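PDB 3PE7: oligogalacturonate lyase from Yersinia enterocolitica subsp. enterocolitica, which cleaves oligogalacturonates, short fragments of pectin, by beta-elimination, with a manganese ion bound at what is probably its active site. Local coordinates for residues V253-L258 and S286-N291; P320-F325 and P354-T359. All blocks are in the same frame, centred on the assembly; numbering follows the deposited sequence.

Interaction 1 (V253-L258 and S286-N291). With MN (manganese (II) ion), chain B.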
loop_
_atom_site.group_PDB
_atom_site.type_symbol
_atom_site.label_atom_id
_atom_site.label_comp_id
_atom_site.label_asym_id
_atom_site.label_seq_id
_atom_site.Cartn_x
_atom_site.Cartn_y
_atom_site.Cartn_z
ATOM N N VAL A 253 7.733 -4.631 -10.400
ATOM C CA VAL A 253 8.444 -3.358 -10.584
ATOM C C VAL A 253 9.090 -2.997 -9.256
ATOM O O VAL A 253 8.557 -3.316 -8.199
ATOM C CB VAL A 253 7.473 -2.249 -11.075
ATOM C CG1 VAL A 253 8.120 -0.846 -11.082
ATOM C CG2 VAL A 253 6.939 -2.596 -12.474
ATOM N N TYR A 254 10.252 -2.355 -9.320
ATOM C CA TYR A 254 10.952 -1.946 -8.102
ATOM C C TYR A 254 11.904 -0.802 -8.395
ATOM O O TYR A 254 12.124 -0.428 -9.549
ATOM C CB TYR A 254 11.715 -3.135 -7.471
ATOM C CG TYR A 254 12.814 -3.698 -8.352
ATOM C CD1 TYR A 254 12.527 -4.666 -9.335
ATOM C CD2 TYR A 254 14.139 -3.260 -8.210
ATOM C CE1 TYR A 254 13.553 -5.180 -10.155
ATOM C CE2 TYR A 254 15.157 -3.772 -9.013
ATOM C CZ TYR A 254 14.857 -4.729 -9.977
ATOM O OH TYR A 254 15.889 -5.202 -10.778
ATOM N N VAL A 255 12.486 -0.266 -7.326
ATOM C CA VAL A 255 13.412 0.850 -7.428
ATOM C C VAL A 255 14.809 0.363 -7.040
ATOM O O VAL A 255 14.964 -0.388 -6.062
ATOM C CB VAL A 255 12.970 2.010 -6.531
ATOM C CG1 VAL A 255 14.036 3.111 -6.467
ATOM C CG2 VAL A 255 11.684 2.595 -7.061
ATOM N N SER A 256 15.802 0.777 -7.815
ATOM C CA SER A 256 17.182 0.367 -7.591
ATOM C C SER A 256 18.093 1.589 -7.432
ATOM O O SER A 256 17.949 2.588 -8.134
ATOM C CB SER A 256 17.666 -0.478 -8.773
ATOM O OG SER A 256 19.056 -0.780 -8.654
ATOM N N TYR A 257 19.057 1.494 -6.533
ATOM C CA TYR A 257 20.097 2.519 -6.470
ATOM C C TYR A 257 21.399 1.921 -5.947
ATOM O O TYR A 257 21.399 0.825 -5.393
ATOM C CB TYR A 257 19.639 3.720 -5.635
ATOM C CG TYR A 257 19.250 3.412 -4.198
ATOM C CD1 TYR A 257 20.174 3.547 -3.158
ATOM C CD2 TYR A 257 17.942 3.023 -3.874
ATOM C CE1 TYR A 257 19.807 3.281 -1.828
ATOM C CE2 TYR A 257 17.573 2.758 -2.550
ATOM C CZ TYR A 257 18.506 2.890 -1.540
ATOM O OH TYR A 257 18.131 2.633 -0.229
ATOM N N LEU A 258 22.493 2.657 -6.140
ATOM C CA LEU A 258 23.834 2.175 -5.803
ATOM C C LEU A 258 24.470 3.093 -4.784
ATOM O O LEU A 258 24.304 4.310 -4.852
ATOM C CB LEU A 258 24.717 2.138 -7.048
ATOM C CG LEU A 258 24.346 1.200 -8.190
ATOM C CD1 LEU A 258 25.236 1.501 -9.418
ATOM C CD2 LEU A 258 24.482 -0.256 -7.736
ATOM N N SER A 286 9.307 8.163 -2.120
ATOM C CA SER A 286 9.143 7.300 -0.954
ATOM C C SER A 286 8.352 6.039 -1.266
ATOM O O SER A 286 8.413 5.082 -0.520
ATOM C CB SER A 286 8.488 8.090 0.182
ATOM O OG SER A 286 9.435 9.028 0.711
ATOM N N HIS A 287 7.604 6.087 -2.363
ATOM C CA HIS A 287 6.757 4.984 -2.825
ATOM C C HIS A 287 6.682 5.040 -4.347
ATOM O O HIS A 287 7.044 6.054 -4.964
ATOM C CB HIS A 287 5.351 5.100 -2.239
ATOM C CG HIS A 287 5.340 5.280 -0.758
ATOM N ND1 HIS A 287 5.358 6.527 -0.162
ATOM C CD2 HIS A 287 5.351 4.378 0.248
ATOM C CE1 HIS A 287 5.361 6.376 1.153
ATOM N NE2 HIS A 287 5.355 5.083 1.426
ATOM N N LEU A 288 6.260 3.924 -4.941
ATOM C CA LEU A 288 6.000 3.863 -6.376
ATOM C C LEU A 288 4.765 3.002 -6.635
ATOM O O LEU A 288 4.551 1.974 -5.969
ATOM C CB LEU A 288 7.220 3.287 -7.104
ATOM C CG LEU A 288 7.255 3.368 -8.635
ATOM C CD1 LEU A 288 7.182 4.834 -9.135
ATOM C CD2 LEU A 288 8.521 2.685 -9.141
ATOM N N MET A 289 3.945 3.425 -7.589
ATOM C CA MET A 289 2.753 2.667 -7.957
ATOM C C MET A 289 2.444 2.888 -9.435
ATOM O O MET A 289 2.840 3.908 -10.011
ATOM C CB MET A 289 1.566 3.109 -7.072
ATOM C CG MET A 289 0.290 2.283 -7.207
ATOM S SD MET A 289 0.575 0.497 -7.268
ATOM C CE MET A 289 -1.093 -0.072 -7.602
ATOM N N SER A 290 1.761 1.920 -10.045
ATOM C CA SER A 290 1.365 2.059 -11.454
ATOM C C SER A 290 -0.151 2.010 -11.665
ATOM O O SER A 290 -0.907 1.676 -10.750
ATOM C CB SER A 290 2.040 0.967 -12.299
ATOM O OG SER A 290 1.399 -0.290 -12.120
ATOM N N ASN A 291 -0.577 2.353 -12.882
ATOM C CA ASN A 291 -1.930 2.075 -13.341
ATOM C C ASN A 291 -2.010 0.594 -13.745
ATOM O O ASN A 291 -1.056 -0.156 -13.544
ATOM C CB ASN A 291 -2.326 3.006 -14.491
ATOM C CG ASN A 291 -1.521 2.773 -15.764
ATOM O OD1 ASN A 291 -0.510 2.090 -15.772
ATOM N ND2 ASN A 291 -1.992 3.377 -16.873
HETATM MN MN MN B . 4.488 4.464 3.280
#
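The imidazole of His287 is the flat group beside this contact, and its CB leaves the strand on the opposite side from that of Leu288, the neighbour that meets Val253 and Val255. At the ring's edge His287 NE2 binds manganese at 2.1 Å, the metal lying somewhat out of the ring plane. On the face toward which the metal is tilted comes the edge of the His355 ring, with His355 CD2 close to the middle of the His287 ring in an edge-to-face pair. Farther round the edge, His287 ND1 is hydrogen-bonded to Asp300; together with the metal bond at NE2, this bond to a second-shell carboxylate fixes the rotation of the imidazole, and it would be expected to make the ring a stronger donor to the metal.

The contact itself is aliphatic and rests on one methyl. With CG anti to the backbone N (chi1 -169°), Leu288 reaches across to the other sheet, and its CD2 settles between two valines on the same side of their strand. Leu288 CD2 lies 3.8 Å from Val255 CG2 and 4.0 Å from Val253 CG1. The side chain of Leu288 runs at about a right angle to Val253 but crosses Val255 more obliquely. The backbones stay well apart, the nearest CA atoms, those of Val253 and Met289, being 8.7 Å from each other. Ile266 touches both Val253 and Leu288 and closes the same buried layer. Farther along, Ser290 OG donates to Asn291 O at 2.8 Å, meeting a lone pair in the carbonyl plane at the point where the chain leaves the strand.

This is packing between successive blades of a seven-bladed beta-propeller: a strand that starts one blade lays its leucine on the preceding blade while its histidine serves the manganese site, to which His355, His353 and Gln350 also contribute.

Interaction 2 (P320-F325 and P354-T359); sequences PFLYVF and PHPSFT. With MN (manganese (II) ion), chain B.
Leu322 loses the most surface here, and it does so against two prolines. Its CD2 methyl touches the ring of Pro356, with Leu322 CD2 4.0 Å from Pro356 CB and equally far from CG of that proline. The same methyl comes within 4.4 Å of Pro354 CB, so one leucine branch bridges two proline rings. The first torsion of Leu322 (chi1 -67°) sets CG beside the backbone N and opposite the carbonyl carbon, from where CD2 reaches the prolines. Between the two prolines His355 has a left-handed backbone (phi 51°, psi 55°), and its CB points away from the 320-325 segment; His355 NE2 binds the manganese at 2.1 Å.

Val324 and Phe358 make the second patch, two residues farther along each segment. Phe358 leaves its backbone without aiming at Val324, but the end of the ring swings closer, and Val324 CG2 meets Phe358 CE2 at 4.3 Å, coming in obliquely to the ring. The contact buries about the same area, 33 Å², on each of these two residues, and their touch is longer than the one between Leu322 and Pro356. The backbones are separated by 8.1 Å at their nearest CA atoms, Leu322 and Pro356, and the contacts across the gap are all between apolar side chains.

The contact is buried between two sheets. Strand 321-326 lies between strands 296-301 and 331-337, and Val324 also packs on Val335 of the latter. Phe358 reaches Leu296 and Val298 of strand 296-301, while both prolines touch Asp300 near its end. From the other sheet, strand 364-369 brings Ile365 against Leu322 and Phe358, and Phe367 against Leu322 and Pro354, adding to the apolar layer between the two blades.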
loop_
_atom_site.group_PDB
_atom_site.type_symbol
_atom_site.label_atom_id
_atom_site.label_comp_id
_atom_site.label_asym_id
_atom_site.label_seq_id
_atom_site.Cartn_x
_atom_site.Cartn_y
_atom_site.Cartn_z
ATOM N N PRO A 320 8.573 18.282 -2.408
ATOM C CA PRO A 320 7.144 18.267 -2.083
ATOM C C PRO A 320 6.249 17.750 -3.250
ATOM O O PRO A 320 5.008 17.790 -3.151
ATOM C CB PRO A 320 6.850 19.755 -1.818
ATOM C CG PRO A 320 7.739 20.469 -2.804
ATOM C CD PRO A 320 9.039 19.631 -2.808
ATOM N N PHE A 321 6.878 17.323 -4.342
ATOM C CA PHE A 321 6.142 17.050 -5.575
ATOM C C PHE A 321 5.714 15.603 -5.762
ATOM O O PHE A 321 6.362 14.681 -5.251
ATOM C CB PHE A 321 6.956 17.499 -6.800
ATOM C CG PHE A 321 7.173 18.977 -6.839
ATOM C CD1 PHE A 321 8.398 19.515 -6.461
ATOM C CD2 PHE A 321 6.132 19.839 -7.215
ATOM C CE1 PHE A 321 8.608 20.911 -6.469
ATOM C CE2 PHE A 321 6.326 21.243 -7.215
ATOM C CZ PHE A 321 7.573 21.769 -6.849
ATOM N N LEU A 322 4.607 15.449 -6.487
ATOM C CA LEU A 322 4.172 14.165 -7.045
ATOM C C LEU A 322 4.597 14.102 -8.506
ATOM O O LEU A 322 4.379 15.062 -9.256
ATOM C CB LEU A 322 2.651 14.015 -6.936
ATOM C CG LEU A 322 2.146 13.909 -5.487
ATOM C CD1 LEU A 322 0.738 14.449 -5.340
ATOM C CD2 LEU A 322 2.222 12.477 -4.945
ATOM N N TYR A 323 5.159 12.957 -8.910
ATOM C CA TYR A 323 5.647 12.777 -10.273
ATOM C C TYR A 323 4.881 11.686 -10.977
ATOM O O TYR A 323 4.592 10.655 -10.380
ATOM C CB TYR A 323 7.124 12.377 -10.275
ATOM C CG TYR A 323 8.018 13.412 -9.658
ATOM C CD1 TYR A 323 8.463 14.508 -10.409
ATOM C CD2 TYR A 323 8.394 13.311 -8.324
ATOM C CE1 TYR A 323 9.284 15.492 -9.835
ATOM C CE2 TYR A 323 9.238 14.274 -7.734
ATOM C CZ TYR A 323 9.663 15.362 -8.502
ATOM O OH TYR A 323 10.465 16.313 -7.917
ATOM N N VAL A 324 4.579 11.902 -12.261
ATOM C CA VAL A 324 3.980 10.834 -13.064
ATOM C C VAL A 324 4.963 10.477 -14.158
ATOM O O VAL A 324 5.535 11.368 -14.813
ATOM C CB VAL A 324 2.593 11.209 -13.655
ATOM C CG1 VAL A 324 2.175 10.220 -14.767
ATOM C CG2 VAL A 324 1.550 11.235 -12.563
ATOM N N PHE A 325 5.159 9.177 -14.337
ATOM C CA PHE A 325 6.093 8.650 -15.329
ATOM C C PHE A 325 5.295 8.005 -16.436
ATOM O O PHE A 325 4.530 7.072 -16.188
ATOM C CB PHE A 325 7.048 7.631 -14.686
ATOM C CG PHE A 325 7.734 8.151 -13.461
ATOM C CD1 PHE A 325 8.923 8.870 -13.564
ATOM C CD2 PHE A 325 7.175 7.962 -12.207
ATOM C CE1 PHE A 325 9.549 9.371 -12.425
ATOM C CE2 PHE A 325 7.787 8.460 -11.064
ATOM C CZ PHE A 325 8.970 9.166 -11.163
ATOM N N PRO A 354 2.069 10.192 1.417
ATOM C CA PRO A 354 1.090 10.461 0.348
ATOM C C PRO A 354 0.510 9.190 -0.279
ATOM O O PRO A 354 -0.690 9.145 -0.561
ATOM C CB PRO A 354 1.889 11.281 -0.672
ATOM C CG PRO A 354 2.949 12.001 0.203
ATOM C CD PRO A 354 3.313 10.979 1.253
ATOM N N HIS A 355 1.346 8.166 -0.478
ATOM C CA HIS A 355 0.889 6.858 -0.983
ATOM C C HIS A 355 0.045 6.992 -2.274
ATOM O O HIS A 355 -1.085 6.479 -2.335
ATOM C CB HIS A 355 0.090 6.110 0.121
ATOM C CG HIS A 355 0.955 5.542 1.206
ATOM N ND1 HIS A 355 0.467 5.203 2.447
ATOM C CD2 HIS A 355 2.278 5.253 1.236
ATOM C CE1 HIS A 355 1.443 4.724 3.197
ATOM N NE2 HIS A 355 2.555 4.745 2.487
ATOM N N PRO A 356 0.605 7.656 -3.300
ATOM C CA PRO A 356 -0.246 7.945 -4.459
ATOM C C PRO A 356 -0.630 6.694 -5.261
ATOM O O PRO A 356 0.142 5.729 -5.329
ATOM C CB PRO A 356 0.636 8.854 -5.326
ATOM C CG PRO A 356 2.043 8.476 -4.966
ATOM C CD PRO A 356 1.974 8.197 -3.469
ATOM N N SER A 357 -1.839 6.725 -5.825
ATOM C CA SER A 357 -2.277 5.736 -6.814
ATOM C C SER A 357 -3.198 6.443 -7.815
ATOM O O SER A 357 -3.584 7.593 -7.592
ATOM C CB SER A 357 -2.968 4.541 -6.168
ATOM O OG SER A 357 -4.241 4.915 -5.652
ATOM N N PHE A 358 -3.544 5.766 -8.915
ATOM C CA PHE A 358 -4.412 6.332 -9.928
ATOM C C PHE A 358 -5.877 5.999 -9.656
ATOM O O PHE A 358 -6.180 4.916 -9.159
ATOM C CB PHE A 358 -4.004 5.820 -11.327
ATOM C CG PHE A 358 -2.644 6.287 -11.777
ATOM C CD1 PHE A 358 -1.516 5.508 -11.556
ATOM C CD2 PHE A 358 -2.490 7.514 -12.424
ATOM C CE1 PHE A 358 -0.224 5.922 -11.994
ATOM C CE2 PHE A 358 -1.217 7.950 -12.848
ATOM C CZ PHE A 358 -0.079 7.146 -12.631
ATOM N N THR A 359 -6.776 6.936 -9.964
ATOM C CA THR A 359 -8.196 6.637 -10.011
ATOM C C THR A 359 -8.421 5.590 -11.122
ATOM O O THR A 359 -7.590 5.451 -12.017
ATOM C CB THR A 359 -9.031 7.886 -10.319
ATOM O OG1 THR A 359 -8.480 8.567 -11.455
ATOM C CG2 THR A 359 -9.054 8.837 -9.103
HETATM MN MN MN B . 4.488 4.464 3.280
#

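How the interactions relate
Going from the N terminus, interaction 1 comes first: 27 residues, including strands 264-269 and 276-285, loop out between its segments before 286-291 returns to 253-258. Interaction 2 opens only later, at 320, and closes through 331-337 at 354-359, so the two loops are in series and neither nests nor crosses. Both involve the sheet begun by strand 287-290: interaction 1 ties it to the blade before, interaction 2 to the blade after, which also takes in the N-terminal strands 12-15 and 22-25. They also pack directly, for instance Met289 CB 3.5 Å from Pro356 O and Asn291 N 3.5 Å from Phe358 CD1, and each supplies a histidine to the one manganese.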